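Local coordinates for protein Pcdhgb2 (Mus musculus, PDB 5SZR) that probably mediates calcium-dependent cell adhesion through its extracellular cadherin domains and may take part in establishing and maintaining specific neuronal connections in the brain, at residues E49-E52 with R53-L57; L70-E73 with T74-Y78; F215-A218 with S219-V222; P261-L264 with S265-S269. All coordinates share one frame; numbering follows the deposited sequence.

Following the chain from the N terminus, each of the four contacts closes a short local turn; they come in series, and none nests within or crosses another. Interaction 1 ends the helix 49-54 and starts strand 55-57. Interaction 2 rounds a calcium-binding turn into strand 77-85 of the same cadherin domain; these two touch, F55 CE2 lying 3.5 Å from Y78 CG. Far along the rod, with centres about 80 Å from interaction 2, interaction 3 carries the chain from strand 214-215 to strand 219-225. Interaction 4 leads into strand 268-270, on the same sheet as strand 214-215; its nearest atoms lie about 8 Å from those of interaction 3, without touching.

Interaction 1. Residues E49-E52 with R53-L57; sequences EQVE and RIFNL. With EDO (1,2-ethanediol), chain B.
E49 and R53 make a loose polar pair on the exposed side of a short helix. With CG anti to the backbone N (chi1 170°) and the chain extended beyond it, E49 brings OE2 to 3.9 Å from R53 NH1, a long salt bridge. Carboxylate and guanidinium planes stand 80° apart, so the pair is not a flat two-pronged one; instead E49 CG lies at the guanidinium edge, in its plane, 3.7 Å from R53 NH1.

Backbone bonds close the turn. R53 N donates weakly to E49 O and also weakly to Q50 O. The carbonyl of V51 carries more: V51 O accepts from I54 N at 3.2 Å, the donor well above the carbonyl plane (69° out of it), and from F55 N at 3.0 Å, much nearer that plane. F55 is the first residue to leave helical backbone angles, so this pair of bonds ends the helix 49-54 of a cadherin domain and passes the chain to strand 55-57, an outer strand of a three-stranded antiparallel sheet.

Apolar packing covers the buried side. V51 CG1 meets F55 CD2 at 4.3 Å, while I54 CG2 sits over one ring face of F55, offset toward its rim. The ring of Y78 adds an edge-to-face partner for F55, and L80 touches both V51 and F55. The bond modelled from E49 N to a 1,2-ethanediol is too short to be trusted.

Interaction 2. Residues L70-E73 with T74-Y78; sequences LDFE and TAKSY. With CA (calcium ion), chain J; CA (calcium ion), chain K.
The two carboxylate oxygens of D71 take different partners: OD1 binds one calcium ion, while OD2 accepts from the hydroxyl of T74 across the bend. The D71 OD2 to T74 OG1 distance of 2.5 Å is very short, and its exact value is doubtful. D71 OD1 also takes E73 N at 3.2 Å, an Asx turn, with the donor above the carboxylate plane (68° out of it). The backbone adds to this grip, D71 O accepting from both T74 N and A75 N.

The segment L70-E73 matches the LDRE calcium motif of cadherin domains, with phenylalanine at its third position. E73 OE1 bridges two ions, 2.4 Å from the calcium shared with D71 and 2.6 Å from the next, whose shell includes D138 of the following domain.

F72 sets its ring anti to the backbone N (chi1 178°), and the extended chain of K76 crosses it, K76 CG lying over one face 3.8 Å from the F72 centroid, a CH-pi contact. Replacing F72 by an alanine would probably leave the methylenes of K76 without this face and open a gap beside I100. A water joins D71 N, A75 O and Y78 OH, tying the turn to strand 77-85.

Interaction 3. Residues F215-A218 with S219-V222; sequences FHQA and SYLV. With MAN (alpha-D-mannopyranose), chain Y; EDO (1,2-ethanediol), chain Z.
Q217 packs against the ring of Y220, its CB over one face: Q217 CB is 4.2 Å from the Y220 ring centroid and 19° off the normal, a CH-pi contact offset toward the rim. The backbone places that CB; chi1 of -54°, with the chain extended beyond CG, only directs CG and CD of Q217 along the ring. S219 completes the group through its backbone, S219 O lying 3.5 Å from Q217 CB.

At the ring's edge F215 closes in, its CD2 4.3 Å from Y220 CE2, the two side chains crossing at about a right angle. The bend carries the chain from strand 214-215 in one sheet of the cadherin sandwich to strand 219-225 in the other, where it runs parallel to strand 306-316. With an alanine in place of Y220, Q217 would probably lose the face under its CB, and S238 N its weak hydrogen bond to Y220 OH. H216 stays at the surface, its ND1 hydrogen-bonded to O6 of a glycan mannose at 2.9 Å.

The contact is mainly van der Waals and CH-pi, so the bend appears to rely on the fit of the Y220 ring, with Q217 over one face and F215 at its edge, and on each strand's pairing with its own sheet.

Interaction 4. Residues P261-L264 with S265-S269; sequences PRAL and SSFVS
L264 sets CG anti to the backbone N (chi1 -176°), and its chi2 of -91°, off the staggered values, turns CD2 to V268; V268 in turn has CG2 between its backbone N and carbonyl carbon, and L264 CD2 comes within 4.0 Å of V268 CG2. The contact closes a turn in the loop that joins strand 250-257 to strand 268-270 of a cadherin beta-sandwich. I254 and L293 touch both side chains, so the pair belongs to the packing between the two sheets.

Two backbone bonds to one oxygen fix the turn. L264 O accepts from F267 N at 3.0 Å, the donor well above the carbonyl plane (57° out of it), and from V268 N at 3.3 Å, nearly along the C=O axis. These are i to i+3 and i to i+4 bonds, and they bring the chain round to the start of strand 268-270. A preceding bond, S266 N to A263 O at 3.0 Å, is weak because it is bent.

R281 serves two residues, its NH1 hydrogen-bonded to S266 OG and its charge meeting the F267 ring in a cation-pi contact. That ring also turns an edge to A263: CE2 of F267 stands 4.4 Å from A263 CB, and A263 O lies near the ring plane, 3.2 Å from F267 CD2.

Interaction 1. Residues E49-E52 with R53-L57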
# COMPACT_ATOMS: atom_id res chain seq x y z
N GLU A 49 32.76 21.45 57.60
CA GLU A 49 31.49 22.13 57.79
C GLU A 49 30.32 21.16 57.72
O GLU A 49 29.34 21.30 58.46
CB GLU A 49 31.33 23.24 56.76
CG GLU A 49 29.95 23.86 56.73
CD GLU A 49 29.80 24.90 55.64
OE1 GLU A 49 30.75 25.06 54.85
OE2 GLU A 49 28.74 25.55 55.59
N GLN A 50 30.41 20.16 56.84
CA GLN A 50 29.32 19.20 56.70
C GLN A 50 29.18 18.30 57.92
O GLN A 50 28.08 17.78 58.16
CB GLN A 50 29.52 18.36 55.44
CG GLN A 50 29.62 19.20 54.18
CD GLN A 50 28.54 20.27 54.11
OE1 GLN A 50 28.84 21.45 53.90
NE2 GLN A 50 27.29 19.86 54.27
N VAL A 51 30.24 18.11 58.70
CA VAL A 51 30.12 17.38 59.96
C VAL A 51 29.13 18.08 60.88
O VAL A 51 28.21 17.46 61.43
CB VAL A 51 31.49 17.21 60.63
CG1 VAL A 51 31.33 16.72 62.06
CG2 VAL A 51 32.36 16.23 59.84
N GLU A 52 29.31 19.40 61.06
CA GLU A 52 28.40 20.17 61.89
C GLU A 52 26.97 20.13 61.35
O GLU A 52 26.02 20.33 62.10
CB GLU A 52 28.87 21.62 61.98
CG GLU A 52 30.15 21.83 62.77
CD GLU A 52 29.92 21.88 64.27
OE1 GLU A 52 28.82 21.48 64.73
OE2 GLU A 52 30.84 22.32 65.00
N ARG A 53 26.81 19.86 60.05
CA ARG A 53 25.52 19.91 59.39
C ARG A 53 24.83 18.55 59.32
O ARG A 53 23.63 18.49 59.03
CB ARG A 53 25.68 20.48 57.98
CG ARG A 53 24.49 21.28 57.49
CD ARG A 53 24.95 22.52 56.72
NE ARG A 53 26.09 23.20 57.34
CZ ARG A 53 26.03 23.90 58.47
NH1 ARG A 53 27.12 24.49 58.95
NH2 ARG A 53 24.88 24.02 59.13
N ILE A 54 25.56 17.47 59.57
CA ILE A 54 25.03 16.12 59.45
C ILE A 54 24.88 15.44 60.81
O ILE A 54 23.91 14.72 61.04
CB ILE A 54 25.93 15.28 58.51
CG1 ILE A 54 25.82 15.78 57.07
CG2 ILE A 54 25.59 13.80 58.59
CD1 ILE A 54 24.46 15.55 56.45
N PHE A 55 25.83 15.67 61.72
CA PHE A 55 25.87 14.97 62.99
C PHE A 55 25.57 15.92 64.15
O PHE A 55 25.89 17.11 64.11
CB PHE A 55 27.24 14.31 63.22
CG PHE A 55 27.62 13.33 62.16
CD1 PHE A 55 27.18 12.02 62.22
CD2 PHE A 55 28.42 13.72 61.10
CE1 PHE A 55 27.53 11.11 61.24
CE2 PHE A 55 28.77 12.81 60.11
CZ PHE A 55 28.33 11.51 60.18
N ASN A 56 24.97 15.36 65.20
CA ASN A 56 24.69 16.07 66.44
C ASN A 56 25.44 15.40 67.57
O ASN A 56 25.32 14.19 67.77
CB ASN A 56 23.19 16.10 66.73
CG ASN A 56 22.87 16.76 68.05
OD1 ASN A 56 22.78 16.10 69.09
ND2 ASN A 56 22.70 18.08 68.03
N LEU A 57 26.23 16.18 68.31
CA LEU A 57 27.00 15.69 69.44
C LEU A 57 26.42 16.25 70.73
O LEU A 57 26.41 17.47 70.93
CB LEU A 57 28.48 16.09 69.30
CG LEU A 57 29.35 15.84 70.54
CD1 LEU A 57 29.32 14.37 70.94
CD2 LEU A 57 30.78 16.30 70.29
C1 EDO B . 36.76 23.55 56.11
O1 EDO B . 37.07 22.27 55.55
C2 EDO B . 35.26 23.81 56.04
O2 EDO B . 34.58 22.83 56.83

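Interaction 2. Residues L70-E73 with T74-Y78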
# COMPACT_ATOMS: atom_id res chain seq x y z
N LEU A 70 21.78 11.04 54.82
CA LEU A 70 23.07 10.76 54.22
C LEU A 70 22.92 10.60 52.70
O LEU A 70 21.81 10.58 52.16
CB LEU A 70 23.70 9.51 54.85
CG LEU A 70 23.87 9.57 56.38
CD1 LEU A 70 24.56 8.32 56.93
CD2 LEU A 70 24.63 10.82 56.78
N ASP A 71 24.06 10.49 52.02
CA ASP A 71 24.09 10.29 50.58
C ASP A 71 25.50 9.88 50.16
O ASP A 71 26.41 10.72 50.11
CB ASP A 71 23.64 11.54 49.83
CG ASP A 71 23.67 11.38 48.32
OD1 ASP A 71 23.68 10.24 47.83
OD2 ASP A 71 23.68 12.42 47.62
N PHE A 72 25.69 8.59 49.86
CA PHE A 72 27.00 8.08 49.46
C PHE A 72 27.53 8.79 48.22
O PHE A 72 28.74 8.97 48.08
CB PHE A 72 26.91 6.58 49.23
CG PHE A 72 28.20 5.95 48.77
CD1 PHE A 72 29.13 5.50 49.69
CD2 PHE A 72 28.47 5.79 47.42
CE1 PHE A 72 30.31 4.91 49.27
CE2 PHE A 72 29.65 5.20 46.99
CZ PHE A 72 30.57 4.76 47.92
N GLU A 73 26.63 9.20 47.32
CA GLU A 73 27.06 9.87 46.10
C GLU A 73 27.62 11.26 46.38
O GLU A 73 28.36 11.79 45.55
CB GLU A 73 25.90 9.94 45.11
CG GLU A 73 25.61 8.62 44.36
CD GLU A 73 25.25 7.46 45.28
OE1 GLU A 73 24.40 7.64 46.17
OE2 GLU A 73 25.82 6.36 45.11
N THR A 74 27.28 11.86 47.52
CA THR A 74 27.78 13.17 47.91
C THR A 74 28.99 13.10 48.84
O THR A 74 29.94 13.87 48.67
CB THR A 74 26.67 13.97 48.60
OG1 THR A 74 25.53 14.05 47.74
CG2 THR A 74 27.14 15.38 48.93
N ALA A 75 28.98 12.18 49.80
CA ALA A 75 30.11 12.03 50.71
C ALA A 75 30.21 10.57 51.12
O ALA A 75 29.24 9.99 51.62
CB ALA A 75 29.95 12.93 51.94
N LYS A 76 31.39 9.98 50.91
CA LYS A 76 31.63 8.59 51.26
C LYS A 76 32.16 8.40 52.68
O LYS A 76 32.15 7.27 53.17
CB LYS A 76 32.61 7.96 50.27
CG LYS A 76 32.12 7.94 48.84
CD LYS A 76 33.14 7.30 47.92
CE LYS A 76 32.78 7.52 46.47
NZ LYS A 76 33.93 7.19 45.58
N SER A 77 32.60 9.46 53.34
CA SER A 77 33.18 9.31 54.67
C SER A 77 33.16 10.64 55.40
O SER A 77 33.15 11.71 54.79
CB SER A 77 34.62 8.76 54.60
OG SER A 77 35.47 9.67 53.94
N TYR A 78 33.17 10.56 56.73
CA TYR A 78 33.23 11.72 57.61
C TYR A 78 34.27 11.50 58.70
O TYR A 78 34.38 10.40 59.25
CB TYR A 78 31.87 12.01 58.26
CG TYR A 78 30.75 12.34 57.29
CD1 TYR A 78 30.54 13.64 56.86
CD2 TYR A 78 29.90 11.34 56.82
CE1 TYR A 78 29.51 13.94 55.97
CE2 TYR A 78 28.88 11.63 55.94
CZ TYR A 78 28.69 12.93 55.52
OH TYR A 78 27.67 13.23 54.65
CA CA J . 22.45 8.29 47.34
CA CA K . 23.97 5.12 46.10
O HOH W 1 26.97 10.67 53.22
O HOH W 2 21.42 9.80 45.29
O HOH W 3 20.85 9.26 48.71

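Interaction 3. Residues F215-A218 with S219-V222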
# COMPACT_ATOMS: atom_id res chain seq x y z
N PHE A 215 -1.64 -3.68 -13.04
CA PHE A 215 -2.95 -3.38 -13.62
C PHE A 215 -4.04 -4.15 -12.89
O PHE A 215 -3.85 -5.28 -12.43
CB PHE A 215 -2.98 -3.72 -15.11
CG PHE A 215 -2.35 -2.67 -15.98
CD1 PHE A 215 -1.05 -2.81 -16.44
CD2 PHE A 215 -3.07 -1.55 -16.35
CE1 PHE A 215 -0.48 -1.84 -17.25
CE2 PHE A 215 -2.50 -0.58 -17.15
CZ PHE A 215 -1.21 -0.72 -17.61
N HIS A 216 -5.21 -3.51 -12.79
CA HIS A 216 -6.33 -4.10 -12.06
C HIS A 216 -6.85 -5.37 -12.74
O HIS A 216 -7.42 -6.24 -12.07
CB HIS A 216 -7.45 -3.06 -11.93
CG HIS A 216 -8.56 -3.47 -11.02
ND1 HIS A 216 -8.58 -3.17 -9.67
CD2 HIS A 216 -9.72 -4.13 -11.27
CE1 HIS A 216 -9.69 -3.64 -9.13
NE2 HIS A 216 -10.40 -4.23 -10.08
N GLN A 217 -6.65 -5.50 -14.06
CA GLN A 217 -6.98 -6.72 -14.79
C GLN A 217 -5.74 -7.26 -15.49
O GLN A 217 -4.83 -6.52 -15.86
CB GLN A 217 -8.08 -6.47 -15.84
CG GLN A 217 -9.33 -5.83 -15.28
CD GLN A 217 -10.40 -5.62 -16.33
OE1 GLN A 217 -10.29 -6.09 -17.46
NE2 GLN A 217 -11.46 -4.90 -15.95
N ALA A 218 -5.73 -8.58 -15.70
CA ALA A 218 -4.62 -9.22 -16.40
C ALA A 218 -4.60 -8.87 -17.88
O ALA A 218 -3.53 -8.85 -18.50
CB ALA A 218 -4.69 -10.74 -16.22
N SER A 219 -5.76 -8.61 -18.46
CA SER A 219 -5.87 -8.15 -19.84
C SER A 219 -7.23 -7.50 -20.01
O SER A 219 -8.09 -7.59 -19.13
CB SER A 219 -5.67 -9.29 -20.84
OG SER A 219 -6.70 -10.25 -20.71
N TYR A 220 -7.42 -6.84 -21.15
CA TYR A 220 -8.62 -6.05 -21.39
C TYR A 220 -9.25 -6.46 -22.71
O TYR A 220 -8.59 -6.45 -23.76
CB TYR A 220 -8.30 -4.55 -21.41
CG TYR A 220 -7.99 -3.97 -20.04
CD1 TYR A 220 -9.00 -3.42 -19.25
CD2 TYR A 220 -6.70 -3.96 -19.53
CE1 TYR A 220 -8.73 -2.88 -18.00
CE2 TYR A 220 -6.42 -3.42 -18.29
CZ TYR A 220 -7.44 -2.89 -17.53
OH TYR A 220 -7.15 -2.35 -16.29
N LEU A 221 -10.53 -6.82 -22.65
CA LEU A 221 -11.34 -7.11 -23.83
C LEU A 221 -12.43 -6.04 -23.90
O LEU A 221 -13.27 -5.95 -23.01
CB LEU A 221 -11.94 -8.51 -23.76
CG LEU A 221 -12.73 -8.97 -24.98
CD1 LEU A 221 -11.83 -8.99 -26.21
CD2 LEU A 221 -13.34 -10.34 -24.74
N VAL A 222 -12.39 -5.22 -24.95
CA VAL A 222 -13.26 -4.06 -25.07
C VAL A 222 -14.16 -4.22 -26.29
O VAL A 222 -13.70 -4.67 -27.35
CB VAL A 222 -12.43 -2.76 -25.17
CG1 VAL A 222 -13.34 -1.54 -25.22
CG2 VAL A 222 -11.45 -2.67 -24.01
C1 MAN Y . -8.07 2.06 -10.93
C2 MAN Y . -7.88 3.52 -10.49
C3 MAN Y . -6.59 3.66 -9.69
C4 MAN Y . -6.49 2.62 -8.56
C5 MAN Y . -6.76 1.20 -9.08
C6 MAN Y . -6.89 0.19 -7.95
O2 MAN Y . -8.92 3.94 -9.59
O3 MAN Y . -6.45 4.97 -9.13
O4 MAN Y . -5.18 2.66 -8.01
O5 MAN Y . -8.00 1.16 -9.85
O6 MAN Y . -6.91 -1.12 -8.50
C1 EDO Z . -12.23 -7.18 -19.82
O1 EDO Z . -11.57 -8.40 -20.20
C2 EDO Z . -13.49 -7.51 -19.03
O2 EDO Z . -13.80 -6.43 -18.13

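Interaction 4. Residues P261-L264 with S265-S269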
# COMPACT_ATOMS: atom_id res chain seq x y z
N PRO A 261 2.13 1.06 -37.48
CA PRO A 261 2.62 1.98 -36.45
C PRO A 261 2.38 3.44 -36.78
O PRO A 261 2.19 4.25 -35.86
CB PRO A 261 4.12 1.66 -36.38
CG PRO A 261 4.25 0.28 -36.96
CD PRO A 261 3.19 0.20 -38.02
N ARG A 262 2.38 3.81 -38.06
CA ARG A 262 2.15 5.19 -38.44
C ARG A 262 0.68 5.58 -38.34
O ARG A 262 0.37 6.78 -38.36
CB ARG A 262 2.65 5.44 -39.87
N ALA A 263 -0.22 4.61 -38.21
CA ALA A 263 -1.65 4.88 -38.10
C ALA A 263 -2.21 4.55 -36.72
O ALA A 263 -3.42 4.67 -36.52
CB ALA A 263 -2.41 4.10 -39.17
N LEU A 264 -1.37 4.15 -35.77
CA LEU A 264 -1.86 3.78 -34.44
C LEU A 264 -2.55 4.97 -33.77
O LEU A 264 -3.64 4.83 -33.22
CB LEU A 264 -0.71 3.26 -33.58
CG LEU A 264 -0.98 2.72 -32.17
CD1 LEU A 264 -0.86 3.82 -31.11
CD2 LEU A 264 -2.34 2.03 -32.09
N SER A 265 -1.91 6.14 -33.81
CA SER A 265 -2.51 7.33 -33.21
C SER A 265 -3.85 7.67 -33.84
O SER A 265 -4.71 8.27 -33.19
CB SER A 265 -1.55 8.51 -33.34
OG SER A 265 -2.10 9.69 -32.77
N SER A 266 -4.05 7.28 -35.10
CA SER A 266 -5.31 7.55 -35.78
C SER A 266 -6.45 6.66 -35.32
O SER A 266 -7.60 6.92 -35.68
CB SER A 266 -5.12 7.39 -37.29
OG SER A 266 -6.32 7.66 -37.98
N PHE A 267 -6.17 5.62 -34.53
CA PHE A 267 -7.20 4.71 -34.04
C PHE A 267 -7.54 4.94 -32.57
O PHE A 267 -8.70 5.20 -32.23
CB PHE A 267 -6.77 3.25 -34.26
CG PHE A 267 -7.01 2.75 -35.65
CD1 PHE A 267 -8.01 1.83 -35.90
CD2 PHE A 267 -6.24 3.20 -36.71
CE1 PHE A 267 -8.24 1.36 -37.19
CE2 PHE A 267 -6.46 2.74 -37.99
CZ PHE A 267 -7.46 1.82 -38.23
N VAL A 268 -6.54 4.83 -31.69
CA VAL A 268 -6.77 4.88 -30.26
C VAL A 268 -5.65 5.66 -29.59
O VAL A 268 -4.52 5.73 -30.08
CB VAL A 268 -6.88 3.47 -29.64
CG1 VAL A 268 -8.16 2.78 -30.10
CG2 VAL A 268 -5.66 2.64 -30.01
N SER A 269 -5.99 6.26 -28.45
CA SER A 269 -5.02 6.89 -27.56
C SER A 269 -5.46 6.63 -26.13
O SER A 269 -6.58 6.18 -25.88
CB SER A 269 -4.91 8.40 -27.82
OG SER A 269 -6.11 9.05 -27.43